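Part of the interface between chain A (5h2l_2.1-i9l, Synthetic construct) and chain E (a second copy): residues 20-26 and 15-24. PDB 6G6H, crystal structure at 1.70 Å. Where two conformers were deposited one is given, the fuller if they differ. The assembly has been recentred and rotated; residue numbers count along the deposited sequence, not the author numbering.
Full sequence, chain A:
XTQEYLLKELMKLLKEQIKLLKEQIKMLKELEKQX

Chain A 20-26: LLKEQIK
Chain E 15-24: KEQIKLLKEQ

This contact is a parallel helix-to-helix packing of the coiled-coil kind, in which a leucine knob fills a hole on the neighbouring helix and a buried glutamine pair adds polar bonds to an otherwise apolar seam. Both stretches are helical throughout, with phi near -65° and psi near -38°, and both helices run on beyond the stretches in either direction. Their axes approach to 10.0 Å and their N-to-C directions differ by 13°, so the register persists from one turn to the next: A:Leu21 CA lies 6.7 Å from E:Leu20 CA, and A:Ile25 CA lies 6.3 Å from E:Gln24 CA. Backbone bonds from residue i+4 to residue i hold each helix, as in A:Ile25 N to A:Leu21 O at 3.1 Å and E:Gln24 N to E:Leu20 O at 3.0 Å.

The knob is A:Leu21, whose CA-to-CB bond points toward chain E. In its m,t rotamer it sits among E:Gln17, E:Leu20, E:Leu21 and E:Gln24. Its CD1 lies 4.0 Å from E:Gln17 CG, its CD2 3.9 Å from E:Leu21 CD2, and its CB 4.1 Å from E:Leu20 CD1; both chain E leucines are also m,t. One turn later A:Ile25, again m,t, leaves its backbone sideways but brings its end closer, placing CD1 3.9 Å from E:Leu20 CD2 and CG1 3.7 Å from E:Gln24 CG. These are van der Waals distances, and the packing keeps apolar surface from solvent.

Buried polar groups need partners, and E:Gln24 illustrates how they are found. With chi1 m, chi2 t and chi3 near -3°, its amide reaches chain A, where NE2 donates to A:Gln24 OE1 at 3.0 Å with an N-H...O angle of 156°. The same NE2 makes a weak bond to A:Leu21 O at 3.4 Å and 139°, supplementing a carbonyl already used within its own helix. A:Gln24 is also m,t, with chi3 near 6°. A water lies between the two glutamines, 2.8 Å from A:Gln24 OE1 and 2.7 Å from E:Gln24 OE1.

At the exposed margin, A:Lys22 starts away from chain E, yet its extended m,t,t,t chain returns, passing CG 4.0 Å from E:Leu20 CD1. E:Glu16, with chi1 t and chi2 p, brings OE2 to 4.6 Å from A:Lys22 NZ, beyond a salt bridge. A water bridges the charges, accepting from A:Lys22 NZ at 2.9 Å and donating weakly to E:Glu16 OE2 at 2.9 Å.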

# COMPACT_ATOMS: atom_id res chain seq x y z
N LEU A 20 4.53 -6.39 -5.31
CA LEU A 20 3.33 -6.08 -6.09
C LEU A 20 3.38 -4.65 -6.63
O LEU A 20 2.99 -4.40 -7.78
CB LEU A 20 2.07 -6.29 -5.24
CG LEU A 20 1.80 -7.77 -4.90
CD1 LEU A 20 0.70 -7.89 -3.87
CD2 LEU A 20 1.41 -8.52 -6.16
N LEU A 21 3.86 -3.70 -5.82
CA LEU A 21 3.98 -2.32 -6.31
C LEU A 21 4.94 -2.25 -7.50
O LEU A 21 4.70 -1.47 -8.44
CB LEU A 21 4.44 -1.39 -5.20
CG LEU A 21 3.46 -1.08 -4.06
CD1 LEU A 21 4.15 -0.29 -2.95
CD2 LEU A 21 2.26 -0.30 -4.59
N LYS A 22 6.01 -3.05 -7.50
CA LYS A 22 6.94 -3.02 -8.62
C LYS A 22 6.33 -3.64 -9.87
O LYS A 22 6.59 -3.18 -10.99
CB LYS A 22 8.25 -3.74 -8.25
CG LYS A 22 9.07 -3.00 -7.20
CD LYS A 22 10.36 -3.75 -6.88
CE LYS A 22 11.15 -3.06 -5.78
NZ LYS A 22 12.29 -3.92 -5.33
N GLU A 23 5.49 -4.66 -9.70
CA GLU A 23 4.79 -5.24 -10.84
C GLU A 23 3.80 -4.24 -11.43
O GLU A 23 3.63 -4.19 -12.65
CB GLU A 23 4.08 -6.53 -10.43
CG GLU A 23 5.00 -7.65 -9.93
CD GLU A 23 5.84 -8.28 -11.03
OE1 GLU A 23 5.42 -8.27 -12.21
OE2 GLU A 23 6.93 -8.79 -10.71
N GLN A 24 3.15 -3.44 -10.58
CA GLN A 24 2.22 -2.42 -11.08
C GLN A 24 2.96 -1.37 -11.91
O GLN A 24 2.43 -0.89 -12.93
CB GLN A 24 1.48 -1.77 -9.91
CG GLN A 24 0.48 -2.71 -9.20
CD GLN A 24 0.01 -2.17 -7.85
OE1 GLN A 24 0.32 -1.05 -7.47
NE2 GLN A 24 -0.73 -3.00 -7.11
N ILE A 25 4.18 -1.01 -11.51
CA ILE A 25 4.96 -0.01 -12.25
C ILE A 25 5.28 -0.50 -13.66
O ILE A 25 5.24 0.28 -14.63
CB ILE A 25 6.23 0.35 -11.46
CG1 ILE A 25 5.87 1.26 -10.27
CG2 ILE A 25 7.29 0.99 -12.37
CD1 ILE A 25 6.99 1.48 -9.26
N LYS A 26 5.59 -1.79 -13.80
CA LYS A 26 5.84 -2.34 -15.14
C LYS A 26 4.64 -2.15 -16.04
O LYS A 26 4.78 -1.81 -17.22
CB LYS A 26 6.19 -3.83 -15.03
CG LYS A 26 7.47 -4.14 -14.28
CD LYS A 26 7.90 -5.58 -14.54
N LYS E 15 8.97 2.80 4.23
CA LYS E 15 9.58 3.89 3.47
C LYS E 15 9.81 3.51 2.02
O LYS E 15 9.65 4.35 1.12
CB LYS E 15 10.90 4.31 4.14
CG LYS E 15 10.71 5.13 5.41
CD LYS E 15 12.05 5.56 6.01
N GLU E 16 10.15 2.25 1.76
CA GLU E 16 10.29 1.79 0.37
C GLU E 16 8.94 1.80 -0.35
O GLU E 16 8.89 2.14 -1.55
CB GLU E 16 10.92 0.39 0.35
CG GLU E 16 10.97 -0.24 -1.04
CD GLU E 16 11.96 0.43 -1.98
OE1 GLU E 16 12.73 1.32 -1.54
OE2 GLU E 16 11.95 0.09 -3.19
N GLN E 17 7.85 1.46 0.34
CA GLN E 17 6.53 1.55 -0.30
C GLN E 17 6.22 2.98 -0.72
O GLN E 17 5.70 3.21 -1.82
CB GLN E 17 5.44 1.03 0.62
CG GLN E 17 5.37 -0.47 0.81
CD GLN E 17 4.07 -0.88 1.51
OE1 GLN E 17 3.02 -0.27 1.29
NE2 GLN E 17 4.14 -1.92 2.33
N ILE E 18 6.54 3.95 0.15
CA ILE E 18 6.32 5.36 -0.17
C ILE E 18 7.07 5.75 -1.44
O ILE E 18 6.51 6.41 -2.33
CB ILE E 18 6.72 6.24 1.04
CG1 ILE E 18 5.69 6.10 2.17
CG2 ILE E 18 6.86 7.72 0.62
CD1 ILE E 18 6.07 6.76 3.50
N LYS E 19 8.34 5.34 -1.55
CA LYS E 19 9.14 5.69 -2.72
C LYS E 19 8.52 5.15 -4.01
O LYS E 19 8.49 5.85 -5.04
CB LYS E 19 10.56 5.16 -2.54
CG LYS E 19 11.47 5.37 -3.75
CD LYS E 19 12.91 5.05 -3.40
CE LYS E 19 13.80 5.03 -4.63
NZ LYS E 19 15.10 4.36 -4.35
N LEU E 20 7.99 3.92 -3.97
CA LEU E 20 7.39 3.33 -5.16
C LEU E 20 6.06 3.98 -5.52
O LEU E 20 5.75 4.14 -6.71
CB LEU E 20 7.23 1.82 -4.98
CG LEU E 20 8.55 1.04 -4.84
CD1 LEU E 20 8.33 -0.38 -4.30
CD2 LEU E 20 9.28 0.98 -6.17
N LEU E 21 5.26 4.35 -4.51
CA LEU E 21 4.02 5.10 -4.78
C LEU E 21 4.32 6.44 -5.44
O LEU E 21 3.59 6.87 -6.34
CB LEU E 21 3.22 5.28 -3.48
CG LEU E 21 2.62 3.96 -2.97
CD1 LEU E 21 2.08 4.08 -1.54
CD2 LEU E 21 1.54 3.46 -3.92
N LYS E 22 5.39 7.12 -5.02
CA LYS E 22 5.72 8.38 -5.70
C LYS E 22 6.12 8.13 -7.15
O LYS E 22 5.84 8.96 -8.03
CB LYS E 22 6.80 9.14 -4.95
CG LYS E 22 6.36 9.53 -3.56
CD LYS E 22 7.11 10.70 -2.98
CE LYS E 22 8.41 10.30 -2.36
N GLU E 23 6.78 7.00 -7.43
CA GLU E 23 7.10 6.67 -8.81
C GLU E 23 5.84 6.44 -9.63
O GLU E 23 5.77 6.85 -10.80
CB GLU E 23 8.01 5.44 -8.88
CG GLU E 23 9.41 5.65 -8.33
CD GLU E 23 10.25 4.38 -8.38
OE1 GLU E 23 9.99 3.53 -9.25
OE2 GLU E 23 11.17 4.24 -7.55
N GLN E 24 4.82 5.79 -9.03
CA GLN E 24 3.56 5.58 -9.74
C GLN E 24 2.86 6.91 -10.02
O GLN E 24 2.26 7.09 -11.09
CB GLN E 24 2.63 4.66 -8.94
CG GLN E 24 3.13 3.20 -8.83
CD GLN E 24 2.13 2.30 -8.12
OE1 GLN E 24 1.09 2.76 -7.65
NE2 GLN E 24 2.44 1.00 -8.04
O HOH W 1 13.29 -2.48 -3.06
O HOH W 2 -1.03 1.31 -6.68